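CRISPR system Cmr subunit Cmr1-1 (Pyrococcus furiosus, PDB 4W8Z) is an RNA-binding subunit of the type III-B Cmr ribonucleoprotein complex, which it caps together with Cmr6, in CRISPR-based antiviral defence. Local coordinates at residues K89-K94 and T118-P123; I14-S19 and S125-V130; I139-L144 and G203-V208; W44-L49 and T143-A148. One frame throughout, in Å; residues are numbered along the deposited sequence.

Contact 1 (K89-K94 and T118-P123)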
loop_
_atom_site.group_PDB
_atom_site.type_symbol
_atom_site.label_atom_id
_atom_site.label_comp_id
_atom_site.label_asym_id
_atom_site.label_seq_id
_atom_site.Cartn_x
_atom_site.Cartn_y
_atom_site.Cartn_z
ATOM N N LYS A 89 -4.063 21.442 -5.754
ATOM C CA LYS A 89 -5.248 22.259 -5.520
ATOM C C LYS A 89 -5.347 22.666 -4.056
ATOM O O LYS A 89 -4.719 22.057 -3.194
ATOM C CB LYS A 89 -6.509 21.508 -5.946
ATOM C CG LYS A 89 -6.500 21.035 -7.395
ATOM C CD LYS A 89 -6.521 22.204 -8.364
ATOM C CE LYS A 89 -6.786 21.738 -9.788
ATOM N NZ LYS A 89 -5.672 20.928 -10.351
ATOM N N ARG A 90 -6.138 23.701 -3.785
ATOM C CA ARG A 90 -6.285 24.235 -2.435
ATOM C C ARG A 90 -7.010 23.245 -1.528
ATOM O O ARG A 90 -7.998 22.630 -1.932
ATOM C CB ARG A 90 -7.036 25.568 -2.469
ATOM C CG ARG A 90 -6.798 26.451 -1.258
ATOM C CD ARG A 90 -5.325 26.789 -1.114
ATOM N NE ARG A 90 -5.093 27.788 -0.075
ATOM C CZ ARG A 90 -4.993 27.510 1.221
ATOM N NH1 ARG A 90 -4.781 28.486 2.093
ATOM N NH2 ARG A 90 -5.107 26.257 1.646
ATOM N N LEU A 91 -6.515 23.095 -0.304
ATOM C CA LEU A 91 -7.098 22.154 0.646
ATOM C C LEU A 91 -8.257 22.775 1.420
ATOM O O LEU A 91 -8.106 23.819 2.055
ATOM C CB LEU A 91 -6.033 21.649 1.621
ATOM C CG LEU A 91 -6.527 20.715 2.731
ATOM C CD1 LEU A 91 -7.062 19.418 2.146
ATOM C CD2 LEU A 91 -5.428 20.436 3.743
ATOM N N ASN A 92 -9.413 22.120 1.359
ATOM C CA ASN A 92 -10.587 22.534 2.119
ATOM C C ASN A 92 -10.688 21.751 3.428
ATOM O O ASN A 92 -10.920 20.543 3.423
ATOM C CB ASN A 92 -11.851 22.348 1.274
ATOM C CG ASN A 92 -13.116 22.770 1.999
ATOM O OD1 ASN A 92 -13.065 23.392 3.061
ATOM N ND2 ASN A 92 -14.263 22.438 1.420
ATOM N N LEU A 93 -10.518 22.445 4.549
ATOM C CA LEU A 93 -10.490 21.791 5.854
ATOM C C LEU A 93 -11.872 21.308 6.293
ATOM O O LEU A 93 -11.991 20.504 7.220
ATOM C CB LEU A 93 -9.902 22.735 6.904
ATOM C CG LEU A 93 -8.427 23.077 6.687
ATOM C CD1 LEU A 93 -7.899 23.937 7.819
ATOM C CD2 LEU A 93 -7.599 21.806 6.540
ATOM N N LYS A 94 -12.910 21.791 5.618
ATOM C CA LYS A 94 -14.272 21.343 5.889
ATOM C C LYS A 94 -14.472 19.902 5.427
ATOM O O LYS A 94 -15.397 19.224 5.868
ATOM C CB LYS A 94 -15.287 22.262 5.203
ATOM N N THR A 118 -0.868 23.282 2.416
ATOM C CA THR A 118 -1.931 24.109 1.857
ATOM C C THR A 118 -2.537 23.483 0.607
ATOM O O THR A 118 -3.701 23.722 0.282
ATOM C CB THR A 118 -1.425 25.525 1.515
ATOM O OG1 THR A 118 -0.128 25.440 0.911
ATOM C CG2 THR A 118 -1.331 26.369 2.774
ATOM N N HIS A 119 -1.746 22.673 -0.087
ATOM C CA HIS A 119 -2.216 22.026 -1.306
ATOM C C HIS A 119 -2.039 20.511 -1.275
ATOM O O HIS A 119 -1.210 19.980 -0.534
ATOM C CB HIS A 119 -1.496 22.607 -2.525
ATOM C CG HIS A 119 -1.695 24.081 -2.696
ATOM N ND1 HIS A 119 -1.038 25.014 -1.924
ATOM C CD2 HIS A 119 -2.479 24.781 -3.550
ATOM C CE1 HIS A 119 -1.407 26.227 -2.298
ATOM N NE2 HIS A 119 -2.279 26.113 -3.282
ATOM N N TYR A 120 -2.830 19.826 -2.094
ATOM C CA TYR A 120 -2.747 18.378 -2.235
ATOM C C TYR A 120 -3.112 18.000 -3.663
ATOM O O TYR A 120 -3.406 18.870 -4.483
ATOM C CB TYR A 120 -3.670 17.672 -1.234
ATOM C CG TYR A 120 -5.153 17.764 -1.555
ATOM C CD1 TYR A 120 -5.804 18.988 -1.609
ATOM C CD2 TYR A 120 -5.904 16.620 -1.778
ATOM C CE1 TYR A 120 -7.158 19.067 -1.898
ATOM C CE2 TYR A 120 -7.254 16.691 -2.058
ATOM C CZ TYR A 120 -7.876 17.913 -2.119
ATOM O OH TYR A 120 -9.221 17.967 -2.404
ATOM N N TYR A 121 -3.083 16.707 -3.964
ATOM C CA TYR A 121 -3.535 16.225 -5.263
ATOM C C TYR A 121 -4.870 15.506 -5.107
ATOM O O TYR A 121 -4.922 14.385 -4.598
ATOM C CB TYR A 121 -2.500 15.294 -5.896
ATOM C CG TYR A 121 -1.258 15.986 -6.412
ATOM C CD1 TYR A 121 -1.300 16.764 -7.564
ATOM C CD2 TYR A 121 -0.038 15.849 -5.759
ATOM C CE1 TYR A 121 -0.165 17.392 -8.045
ATOM C CE2 TYR A 121 1.102 16.474 -6.233
ATOM C CZ TYR A 121 1.031 17.241 -7.376
ATOM O OH TYR A 121 2.164 17.861 -7.847
ATOM N N PRO A 122 -5.961 16.158 -5.535
ATOM C CA PRO A 122 -7.307 15.598 -5.376
ATOM C C PRO A 122 -7.566 14.461 -6.356
ATOM O O PRO A 122 -6.818 14.334 -7.330
ATOM C CB PRO A 122 -8.215 16.797 -5.665
ATOM C CG PRO A 122 -7.423 17.624 -6.609
ATOM C CD PRO A 122 -5.987 17.480 -6.186
ATOM N N PRO A 123 -8.593 13.630 -6.091
ATOM C CA PRO A 123 -8.984 12.565 -7.023
ATOM C C PRO A 123 -9.104 13.083 -8.454
ATOM O O PRO A 123 -9.791 14.076 -8.689
ATOM C CB PRO A 123 -10.341 12.112 -6.487
ATOM C CG PRO A 123 -10.256 12.380 -5.021
ATOM C CD PRO A 123 -9.414 13.618 -4.865
#
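Lys89 pairs with Tyr120 through the backbone in both directions, Lys89 N giving to Tyr120 O at 2.9 Å and Tyr120 N giving to Lys89 O at 3.1 Å. This is the hydrogen-bonded pair of a short two-stranded antiparallel sheet at the protein surface. The aliphatic part of Lys89 lies across Pro122 at about a right angle, with CG 3.6 Å from Pro122 CG, while its NZ turns away to the carbonyl of Ser87. Arg90, in the non-hydrogen-bonded pair with His119, starts out away from the other strand and bends back at chi2 (60°), which brings CD over one face of the His119 imidazole, 4.2 Å from the ring centroid. Farther out, Thr118 CB sits over a face of the guanidinium, and NH2 makes a weak bond to Thr118 O at 3.2 Å. Arg90 O meets the Tyr120 ring at its edge and in its plane. Leu91 then gives its N to the same Thr118 O at 2.9 Å, and its CD1 lies over a face of the Tyr120 ring, 4.0 Å from CD1 of that tyrosine. His119 ND1 and Thr118 OG1 share a hydrogen bond. Thr118 O thus holds one firm and one weak donor, and the nearby Arg90 guanidinium would probably disfavour a second proton on His119.

Contact 2 (I14-S19 and S125-V130)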
loop_
_atom_site.group_PDB
_atom_site.type_symbol
_atom_site.label_atom_id
_atom_site.label_comp_id
_atom_site.label_asym_id
_atom_site.label_seq_id
_atom_site.Cartn_x
_atom_site.Cartn_y
_atom_site.Cartn_z
ATOM N N ILE A 14 -1.056 7.288 -14.727
ATOM C CA ILE A 14 -1.845 6.868 -13.577
ATOM C C ILE A 14 -2.639 8.046 -13.026
ATOM O O ILE A 14 -2.265 9.202 -13.205
ATOM C CB ILE A 14 -0.971 6.250 -12.464
ATOM C CG1 ILE A 14 -0.238 7.334 -11.674
ATOM C CG2 ILE A 14 0.002 5.242 -13.055
ATOM C CD1 ILE A 14 0.578 6.799 -10.510
ATOM N N GLU A 15 -3.758 7.743 -12.383
ATOM C CA GLU A 15 -4.640 8.767 -11.853
ATOM C C GLU A 15 -4.975 8.464 -10.397
ATOM O O GLU A 15 -5.151 7.302 -10.020
ATOM C CB GLU A 15 -5.914 8.857 -12.698
ATOM C CG GLU A 15 -6.960 9.819 -12.167
ATOM C CD GLU A 15 -8.219 9.848 -13.019
ATOM O OE1 GLU A 15 -8.104 10.013 -14.254
ATOM O OE2 GLU A 15 -9.324 9.696 -12.454
ATOM N N SER A 16 -5.050 9.508 -9.577
ATOM C CA SER A 16 -5.425 9.353 -8.178
ATOM C C SER A 16 -6.912 9.032 -8.033
ATOM O O SER A 16 -7.769 9.726 -8.582
ATOM C CB SER A 16 -5.084 10.617 -7.386
ATOM O OG SER A 16 -3.694 10.886 -7.432
ATOM N N ILE A 17 -7.210 7.967 -7.298
ATOM C CA ILE A 17 -8.584 7.637 -6.952
ATOM C C ILE A 17 -8.965 8.348 -5.658
ATOM O O ILE A 17 -10.082 8.846 -5.511
ATOM C CB ILE A 17 -8.775 6.123 -6.798
ATOM C CG1 ILE A 17 -8.677 5.440 -8.163
ATOM C CG2 ILE A 17 -10.101 5.808 -6.131
ATOM C CD1 ILE A 17 -8.526 3.939 -8.081
ATOM N N THR A 18 -8.022 8.401 -4.723
ATOM C CA THR A 18 -8.220 9.111 -3.467
ATOM C C THR A 18 -7.244 10.277 -3.353
ATOM O O THR A 18 -6.269 10.348 -4.104
ATOM C CB THR A 18 -8.039 8.182 -2.250
ATOM O OG1 THR A 18 -6.781 7.498 -2.348
ATOM C CG2 THR A 18 -9.162 7.160 -2.181
ATOM N N SER A 19 -7.516 11.185 -2.419
ATOM C CA SER A 19 -6.666 12.350 -2.184
ATOM C C SER A 19 -5.220 11.921 -1.992
ATOM O O SER A 19 -4.935 11.003 -1.221
ATOM C CB SER A 19 -7.149 13.132 -0.963
ATOM O OG SER A 19 -8.538 13.410 -1.049
ATOM N N SER A 125 -6.200 13.651 -10.176
ATOM C CA SER A 125 -4.836 14.082 -10.452
ATOM C C SER A 125 -4.138 13.025 -11.291
ATOM O O SER A 125 -4.248 11.835 -11.001
ATOM C CB SER A 125 -4.065 14.318 -9.153
ATOM O OG SER A 125 -4.623 15.388 -8.399
ATOM N N ARG A 126 -3.428 13.444 -12.332
ATOM C CA ARG A 126 -2.768 12.480 -13.205
ATOM C C ARG A 126 -1.253 12.621 -13.201
ATOM O O ARG A 126 -0.721 13.714 -13.012
ATOM C CB ARG A 126 -3.302 12.604 -14.630
ATOM C CG ARG A 126 -4.728 12.118 -14.774
ATOM C CD ARG A 126 -5.135 12.012 -16.221
ATOM N NE ARG A 126 -6.521 11.571 -16.332
ATOM C CZ ARG A 126 -7.145 11.343 -17.483
ATOM N NH1 ARG A 126 -6.507 11.513 -18.634
ATOM N NH2 ARG A 126 -8.409 10.942 -17.479
ATOM N N PHE A 127 -0.572 11.497 -13.403
ATOM C CA PHE A 127 0.888 11.439 -13.402
ATOM C C PHE A 127 1.364 10.577 -14.562
ATOM O O PHE A 127 0.778 9.532 -14.845
ATOM C CB PHE A 127 1.419 10.875 -12.077
ATOM C CG PHE A 127 0.964 11.639 -10.861
ATOM C CD1 PHE A 127 -0.288 11.409 -10.310
ATOM C CD2 PHE A 127 1.786 12.585 -10.266
ATOM C CE1 PHE A 127 -0.718 12.112 -9.201
ATOM C CE2 PHE A 127 1.365 13.288 -9.149
ATOM C CZ PHE A 127 0.112 13.050 -8.618
ATOM N N ARG A 128 2.418 11.018 -15.239
ATOM C CA ARG A 128 3.040 10.206 -16.274
ATOM C C ARG A 128 4.219 9.439 -15.701
ATOM O O ARG A 128 5.090 10.017 -15.054
ATOM C CB ARG A 128 3.502 11.067 -17.446
ATOM C CG ARG A 128 4.383 10.318 -18.429
ATOM C CD ARG A 128 4.062 10.713 -19.856
ATOM N NE ARG A 128 2.621 10.850 -20.052
ATOM C CZ ARG A 128 2.038 11.008 -21.235
ATOM N NH1 ARG A 128 2.772 11.035 -22.339
ATOM N NH2 ARG A 128 0.721 11.132 -21.312
ATOM N N VAL A 129 4.243 8.131 -15.931
ATOM C CA VAL A 129 5.361 7.307 -15.497
ATOM C C VAL A 129 5.983 6.603 -16.694
ATOM O O VAL A 129 5.302 5.877 -17.418
ATOM C CB VAL A 129 4.932 6.262 -14.450
ATOM C CG1 VAL A 129 6.113 5.391 -14.068
ATOM C CG2 VAL A 129 4.352 6.945 -13.219
ATOM N N VAL A 130 7.275 6.829 -16.908
ATOM C CA VAL A 130 7.975 6.243 -18.044
ATOM C C VAL A 130 9.165 5.426 -17.565
ATOM O O VAL A 130 9.960 5.895 -16.748
ATOM C CB VAL A 130 8.460 7.326 -19.032
ATOM C CG1 VAL A 130 9.279 6.701 -20.150
ATOM C CG2 VAL A 130 7.279 8.104 -19.598
#
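Glu15 carries CG anti to its backbone N (chi1 175°), whereas Arg126 has CG beside the N (chi1 -70°); both chains then run extended, and the carboxylate and the guanidinium meet on the same face of the sheet. Glu15 OE1 takes Arg126 NE at 3.0 Å on its anti side, with the donor somewhat out of the carboxylate plane, and NH2 adds a weak bond to the same oxygen at 3.4 Å. The carboxylate and guanidinium planes are only 16° apart. Behind this salt bridge, Glu15 and Arg126 form a non-hydrogen-bonded antiparallel pair between strands 8-16 and 126-133, central neighbours in the four-stranded sheet of the RAMP domain. Ile14 and Phe127 make the hydrogen-bonded pair: Ile14 N reaches Phe127 O at 2.9 Å, and Phe127 N returns to Ile14 O at 2.9 Å. On their face of the sheet, Ile14 CG1 packs 3.9 Å from Phe127 CB. Two residues on from Ile14, Ser16 N binds Ser125 O at 2.8 Å. The Ser16 hydroxyl lies at the edge of the Phe127 ring, 3.7 Å from CE1, and is hydrogen-bonded to Thr20 OG1. The face with Glu15 and Arg126 thus carries a partly exposed charge pair, the face with Ile14 and Phe127 a buried, mainly apolar contact. Since OE1 receives NE and, weakly, NH2 of Arg126, the arginine probably stabilises the ionised form of Glu15.

Contact 3 (I139-L144 and G203-V208)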
loop_
_atom_site.group_PDB
_atom_site.type_symbol
_atom_site.label_atom_id
_atom_site.label_comp_id
_atom_site.label_asym_id
_atom_site.label_seq_id
_atom_site.Cartn_x
_atom_site.Cartn_y
_atom_site.Cartn_z
ATOM N N ILE A 139 13.352 -4.469 -17.446
ATOM C CA ILE A 139 12.149 -3.699 -17.747
ATOM C C ILE A 139 10.888 -4.485 -17.378
ATOM O O ILE A 139 9.874 -3.897 -16.994
ATOM C CB ILE A 139 12.098 -3.278 -19.241
ATOM C CG1 ILE A 139 11.053 -2.186 -19.465
ATOM C CG2 ILE A 139 11.823 -4.462 -20.151
ATOM C CD1 ILE A 139 11.556 -0.798 -19.175
ATOM N N LYS A 140 10.955 -5.811 -17.470
ATOM C CA LYS A 140 9.839 -6.659 -17.067
ATOM C C LYS A 140 9.609 -6.532 -15.568
ATOM O O LYS A 140 8.479 -6.353 -15.115
ATOM C CB LYS A 140 10.095 -8.120 -17.436
ATOM C CG LYS A 140 9.861 -8.461 -18.897
ATOM C CD LYS A 140 10.002 -9.963 -19.119
ATOM C CE LYS A 140 9.636 -10.361 -20.538
ATOM N NZ LYS A 140 9.556 -11.840 -20.706
ATOM N N LEU A 141 10.697 -6.611 -14.807
ATOM C CA LEU A 141 10.638 -6.512 -13.354
ATOM C C LEU A 141 10.216 -5.119 -12.878
ATOM O O LEU A 141 9.554 -4.977 -11.850
ATOM C CB LEU A 141 11.993 -6.884 -12.750
ATOM C CG LEU A 141 12.388 -8.354 -12.893
ATOM C CD1 LEU A 141 13.830 -8.565 -12.478
ATOM C CD2 LEU A 141 11.460 -9.222 -12.070
ATOM N N ALA A 142 10.603 -4.093 -13.626
ATOM C CA ALA A 142 10.215 -2.726 -13.302
ATOM C C ALA A 142 8.710 -2.541 -13.477
ATOM O O ALA A 142 8.040 -1.970 -12.618
ATOM C CB ALA A 142 10.981 -1.736 -14.169
ATOM N N THR A 143 8.187 -3.039 -14.593
ATOM C CA THR A 143 6.766 -2.916 -14.900
ATOM C C THR A 143 5.911 -3.729 -13.928
ATOM O O THR A 143 4.858 -3.267 -13.479
ATOM C CB THR A 143 6.477 -3.348 -16.354
ATOM O OG1 THR A 143 6.854 -2.288 -17.241
ATOM C CG2 THR A 143 5.006 -3.648 -16.556
ATOM N N LEU A 144 6.371 -4.929 -13.594
ATOM C CA LEU A 144 5.686 -5.749 -12.602
ATOM C C LEU A 144 5.587 -5.009 -11.275
ATOM O O LEU A 144 4.543 -5.021 -10.624
ATOM C CB LEU A 144 6.405 -7.083 -12.416
ATOM C CG LEU A 144 6.076 -8.144 -13.468
ATOM C CD1 LEU A 144 7.077 -9.271 -13.422
ATOM C CD2 LEU A 144 4.669 -8.679 -13.264
ATOM N N GLY A 203 9.018 -15.355 -10.721
ATOM C CA GLY A 203 9.949 -16.426 -10.422
ATOM C C GLY A 203 10.784 -16.814 -11.629
ATOM O O GLY A 203 12.004 -16.959 -11.530
ATOM N N GLU A 204 10.118 -16.977 -12.772
ATOM C CA GLU A 204 10.775 -17.373 -14.013
ATOM C C GLU A 204 11.863 -16.386 -14.423
ATOM O O GLU A 204 12.956 -16.783 -14.819
ATOM C CB GLU A 204 9.742 -17.518 -15.137
ATOM C CG GLU A 204 8.860 -18.752 -15.016
ATOM C CD GLU A 204 7.721 -18.767 -16.021
ATOM O OE1 GLU A 204 7.767 -17.978 -16.992
ATOM O OE2 GLU A 204 6.775 -19.563 -15.834
ATOM N N ILE A 205 11.561 -15.099 -14.306
ATOM C CA ILE A 205 12.489 -14.045 -14.702
ATOM C C ILE A 205 13.753 -14.050 -13.833
ATOM O O ILE A 205 14.812 -13.584 -14.255
ATOM C CB ILE A 205 11.796 -12.658 -14.639
ATOM C CG1 ILE A 205 10.535 -12.656 -15.510
ATOM C CG2 ILE A 205 12.729 -11.548 -15.083
ATOM C CD1 ILE A 205 9.746 -11.369 -15.448
ATOM N N LEU A 206 13.643 -14.612 -12.632
ATOM C CA LEU A 206 14.763 -14.655 -11.693
ATOM C C LEU A 206 15.479 -16.008 -11.683
ATOM O O LEU A 206 16.564 -16.139 -11.116
ATOM C CB LEU A 206 14.275 -14.332 -10.277
ATOM C CG LEU A 206 13.534 -13.015 -10.034
ATOM C CD1 LEU A 206 12.836 -13.053 -8.685
ATOM C CD2 LEU A 206 14.481 -11.831 -10.109
ATOM N N GLY A 207 14.869 -17.011 -12.305
ATOM C CA GLY A 207 15.389 -18.366 -12.263
ATOM C C GLY A 207 14.412 -19.287 -11.556
ATOM O O GLY A 207 13.757 -20.118 -12.187
ATOM N N VAL A 208 14.316 -19.133 -10.240
ATOM C CA VAL A 208 13.303 -19.819 -9.444
ATOM C C VAL A 208 13.218 -19.176 -8.066
ATOM O O VAL A 208 14.037 -18.320 -7.724
ATOM C CB VAL A 208 13.599 -21.324 -9.289
#
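Ile205, near the C-terminal end of helix 188-206, packs against Leu141, Lys140 and Leu144 of helix 136-152. The latter follows the third strand of a ferredoxin-like RAMP fold, so the contact places an additional helix against the helical layer that backs the sheet. From CB the Ile205 side chain points toward helix 136-152 and divides there. Its CG2 branch, anti to the backbone N, lies against the fork of Leu141: the distance from Ile205 CG2 is 3.9 Å to Leu141 CG and 4.0 Å to Leu141 CD2. The two side chains slide past each other in opposite directions, which brings the methyl alongside the leucine branch point. The other branch sets off through CG1 beside the backbone N and runs on extended (chi2 177°), carrying CD1 farther toward helix 136-152. CD1 rests on the aliphatic part of Lys140, 3.8 Å from Lys140 CB and 3.9 Å from Lys140 CD, and also meets Leu144 tip to tip, with Leu144 CD1 4.0 Å away. One isoleucine thereby touches three residues spread over a turn of the facing helix, entirely through carbon atoms. Leu206 extends the apolar patch from the side, and helix 38-54 borders it, with Ala50 and Phe54 against Leu206 and Phe46 against Leu141. At the edge of the patch, Leu206 CD2 comes within 4.1 Å of Leu141 CD1.

Contact 4 (W44-L49 and T143-A148)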
loop_
_atom_site.group_PDB
_atom_site.type_symbol
_atom_site.label_atom_id
_atom_site.label_comp_id
_atom_site.label_asym_id
_atom_site.label_seq_id
_atom_site.Cartn_x
_atom_site.Cartn_y
_atom_site.Cartn_z
ATOM N N TRP A 44 9.959 -0.640 -3.252
ATOM C CA TRP A 44 9.392 -1.399 -2.144
ATOM C C TRP A 44 8.702 -2.651 -2.659
ATOM O O TRP A 44 8.888 -3.741 -2.121
ATOM C CB TRP A 44 8.399 -0.557 -1.344
ATOM C CG TRP A 44 8.027 -1.184 -0.030
ATOM C CD1 TRP A 44 8.577 -0.914 1.185
ATOM C CD2 TRP A 44 7.031 -2.195 0.199
ATOM N NE1 TRP A 44 7.988 -1.686 2.160
ATOM C CE2 TRP A 44 7.037 -2.482 1.581
ATOM C CE3 TRP A 44 6.132 -2.879 -0.629
ATOM C CZ2 TRP A 44 6.184 -3.424 2.153
ATOM C CZ3 TRP A 44 5.291 -3.817 -0.061
ATOM C CH2 TRP A 44 5.322 -4.082 1.318
ATOM N N TRP A 45 7.912 -2.487 -3.715
ATOM C CA TRP A 45 7.101 -3.580 -4.225
ATOM C C TRP A 45 7.918 -4.611 -4.979
ATOM O O TRP A 45 7.514 -5.767 -5.083
ATOM C CB TRP A 45 5.972 -3.039 -5.106
ATOM C CG TRP A 45 4.756 -2.776 -4.297
ATOM C CD1 TRP A 45 4.245 -1.561 -3.949
ATOM C CD2 TRP A 45 3.921 -3.758 -3.674
ATOM N NE1 TRP A 45 3.129 -1.724 -3.165
ATOM C CE2 TRP A 45 2.910 -3.065 -2.980
ATOM C CE3 TRP A 45 3.928 -5.157 -3.641
ATOM C CZ2 TRP A 45 1.909 -3.721 -2.263
ATOM C CZ3 TRP A 45 2.935 -5.808 -2.930
ATOM C CH2 TRP A 45 1.938 -5.089 -2.250
ATOM N N PHE A 46 9.072 -4.206 -5.495
ATOM C CA PHE A 46 9.964 -5.170 -6.120
ATOM C C PHE A 46 10.449 -6.169 -5.079
ATOM O O PHE A 46 10.556 -7.362 -5.350
ATOM C CB PHE A 46 11.158 -4.482 -6.780
ATOM C CG PHE A 46 12.223 -5.436 -7.222
ATOM C CD1 PHE A 46 12.082 -6.153 -8.395
ATOM C CD2 PHE A 46 13.359 -5.630 -6.454
ATOM C CE1 PHE A 46 13.057 -7.041 -8.799
ATOM C CE2 PHE A 46 14.336 -6.515 -6.851
ATOM C CZ PHE A 46 14.186 -7.222 -8.027
ATOM N N ARG A 47 10.741 -5.669 -3.885
ATOM C CA ARG A 47 11.254 -6.507 -2.810
ATOM C C ARG A 47 10.194 -7.493 -2.340
ATOM O O ARG A 47 10.505 -8.620 -1.966
ATOM C CB ARG A 47 11.726 -5.654 -1.636
ATOM C CG ARG A 47 12.804 -4.646 -1.982
ATOM C CD ARG A 47 13.498 -4.179 -0.718
ATOM N NE ARG A 47 13.856 -5.325 0.114
ATOM C CZ ARG A 47 14.696 -5.280 1.142
ATOM N NH1 ARG A 47 15.285 -4.138 1.477
ATOM N NH2 ARG A 47 14.952 -6.382 1.832
ATOM N N ALA A 48 8.940 -7.056 -2.363
ATOM C CA ALA A 48 7.831 -7.900 -1.939
ATOM C C ALA A 48 7.574 -9.009 -2.952
ATOM O O ALA A 48 7.206 -10.125 -2.584
ATOM C CB ALA A 48 6.578 -7.066 -1.731
ATOM N N LEU A 49 7.765 -8.699 -4.231
ATOM C CA LEU A 49 7.609 -9.698 -5.284
ATOM C C LEU A 49 8.775 -10.678 -5.276
ATOM O O LEU A 49 8.587 -11.881 -5.103
ATOM C CB LEU A 49 7.500 -9.036 -6.662
ATOM C CG LEU A 49 6.284 -8.149 -6.936
ATOM C CD1 LEU A 49 6.217 -7.780 -8.412
ATOM C CD2 LEU A 49 4.997 -8.822 -6.487
ATOM N N THR A 143 8.187 -3.039 -14.593
ATOM C CA THR A 143 6.766 -2.916 -14.900
ATOM C C THR A 143 5.911 -3.729 -13.928
ATOM O O THR A 143 4.858 -3.267 -13.479
ATOM C CB THR A 143 6.477 -3.348 -16.354
ATOM O OG1 THR A 143 6.854 -2.288 -17.241
ATOM C CG2 THR A 143 5.006 -3.648 -16.556
ATOM N N LEU A 144 6.371 -4.929 -13.594
ATOM C CA LEU A 144 5.686 -5.749 -12.602
ATOM C C LEU A 144 5.587 -5.009 -11.275
ATOM O O LEU A 144 4.543 -5.021 -10.624
ATOM C CB LEU A 144 6.405 -7.083 -12.416
ATOM C CG LEU A 144 6.076 -8.144 -13.468
ATOM C CD1 LEU A 144 7.077 -9.271 -13.422
ATOM C CD2 LEU A 144 4.669 -8.679 -13.264
ATOM N N SER A 145 6.680 -4.357 -10.886
ATOM C CA SER A 145 6.705 -3.548 -9.670
ATOM C C SER A 145 5.637 -2.467 -9.698
ATOM O O SER A 145 4.850 -2.339 -8.756
ATOM C CB SER A 145 8.075 -2.909 -9.485
ATOM O OG SER A 145 9.059 -3.901 -9.266
ATOM N N LEU A 146 5.614 -1.695 -10.780
ATOM C CA LEU A 146 4.635 -0.626 -10.943
ATOM C C LEU A 146 3.213 -1.173 -10.974
ATOM O O LEU A 146 2.305 -0.578 -10.390
ATOM C CB LEU A 146 4.913 0.172 -12.215
ATOM C CG LEU A 146 3.892 1.255 -12.568
ATOM C CD1 LEU A 146 3.708 2.234 -11.426
ATOM C CD2 LEU A 146 4.342 1.981 -13.805
ATOM N N TRP A 147 3.026 -2.297 -11.661
ATOM C CA TRP A 147 1.738 -2.981 -11.675
ATOM C C TRP A 147 1.291 -3.291 -10.250
ATOM O O TRP A 147 0.126 -3.098 -9.902
ATOM C CB TRP A 147 1.807 -4.274 -12.491
ATOM C CG TRP A 147 0.485 -4.989 -12.590
ATOM C CD1 TRP A 147 -0.410 -4.922 -13.623
ATOM C CD2 TRP A 147 -0.096 -5.869 -11.615
ATOM N NE1 TRP A 147 -1.507 -5.709 -13.356
ATOM C CE2 TRP A 147 -1.340 -6.298 -12.129
ATOM C CE3 TRP A 147 0.316 -6.336 -10.361
ATOM C CZ2 TRP A 147 -2.177 -7.167 -11.432
ATOM C CZ3 TRP A 147 -0.518 -7.201 -9.668
ATOM C CH2 TRP A 147 -1.751 -7.607 -10.207
ATOM N N ALA A 148 2.227 -3.777 -9.437
ATOM C CA ALA A 148 1.943 -4.143 -8.052
ATOM C C ALA A 148 1.622 -2.909 -7.209
ATOM O O ALA A 148 0.728 -2.939 -6.359
ATOM C CB ALA A 148 3.114 -4.909 -7.451
#
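Phe46 and Ser145 bring the backbones of helices 38-54 and 136-152 together with CA atoms 5.1 Å apart, where segments 44-49 and 143-148 pass with axes 8.4 Å apart and nearly perpendicular at 101°. These helices follow the first and third strands of the ferredoxin-like RAMP fold, and their crossing is buried beside the sheet. The small residues Ser145 and Ala148 of the second helix face large side chains of the first. Ala148 CB lies against the indole of Trp45, 3.9 Å from CE3, and the carbonyl oxygen of Ala148 stands over the centre of the same ring face, 4.0 Å above the plane. Trp44 CZ3 covers the opposite face, so the Trp45 indole is sandwiched between its own neighbour and the second helix. One turn on, Leu49 sends CD1 to the backbone of Leu144, 3.9 Å from Leu144 O, and on to Ala148, with CB at 4.3 Å. On the other flank Phe46 holds CG anti to its backbone N (chi1 170°), and the end of its side chain leads away from Ser145; the ring also touches Ile64 and Glu65 of helix 58-69. The hydroxyl of Ser145 meets Phe46 near CB and at the ring edge, in the ring plane. That hydroxyl is hydrogen-bonded to Leu141 O within its own helix, and Ser145 OG lies 3.9 Å from Phe46 CD1.

Contacts 2 and 4 give the layers of the RAMP domain: 2 pairs the middle strands, 4 crosses the two helices that follow them. Their centres are about 17 Å apart, and Val129 CG1 meets Leu146 CD2 at 3.9 Å where sheet and helix touch. Contact 3 shares Thr143 and Leu144 with contact 4, about 10 Å from it centre to centre, and extends the helical layer outward; Leu141 CD1 comes within 4.1 Å of Phe46 CE1 where the two meet. Contact 1 lies at the other end, its centre about 38 Å from that of contact 3, but it abuts contact 2, where Tyr121 meets Phe127 edge-to-face. No ligand is bound in this apo model.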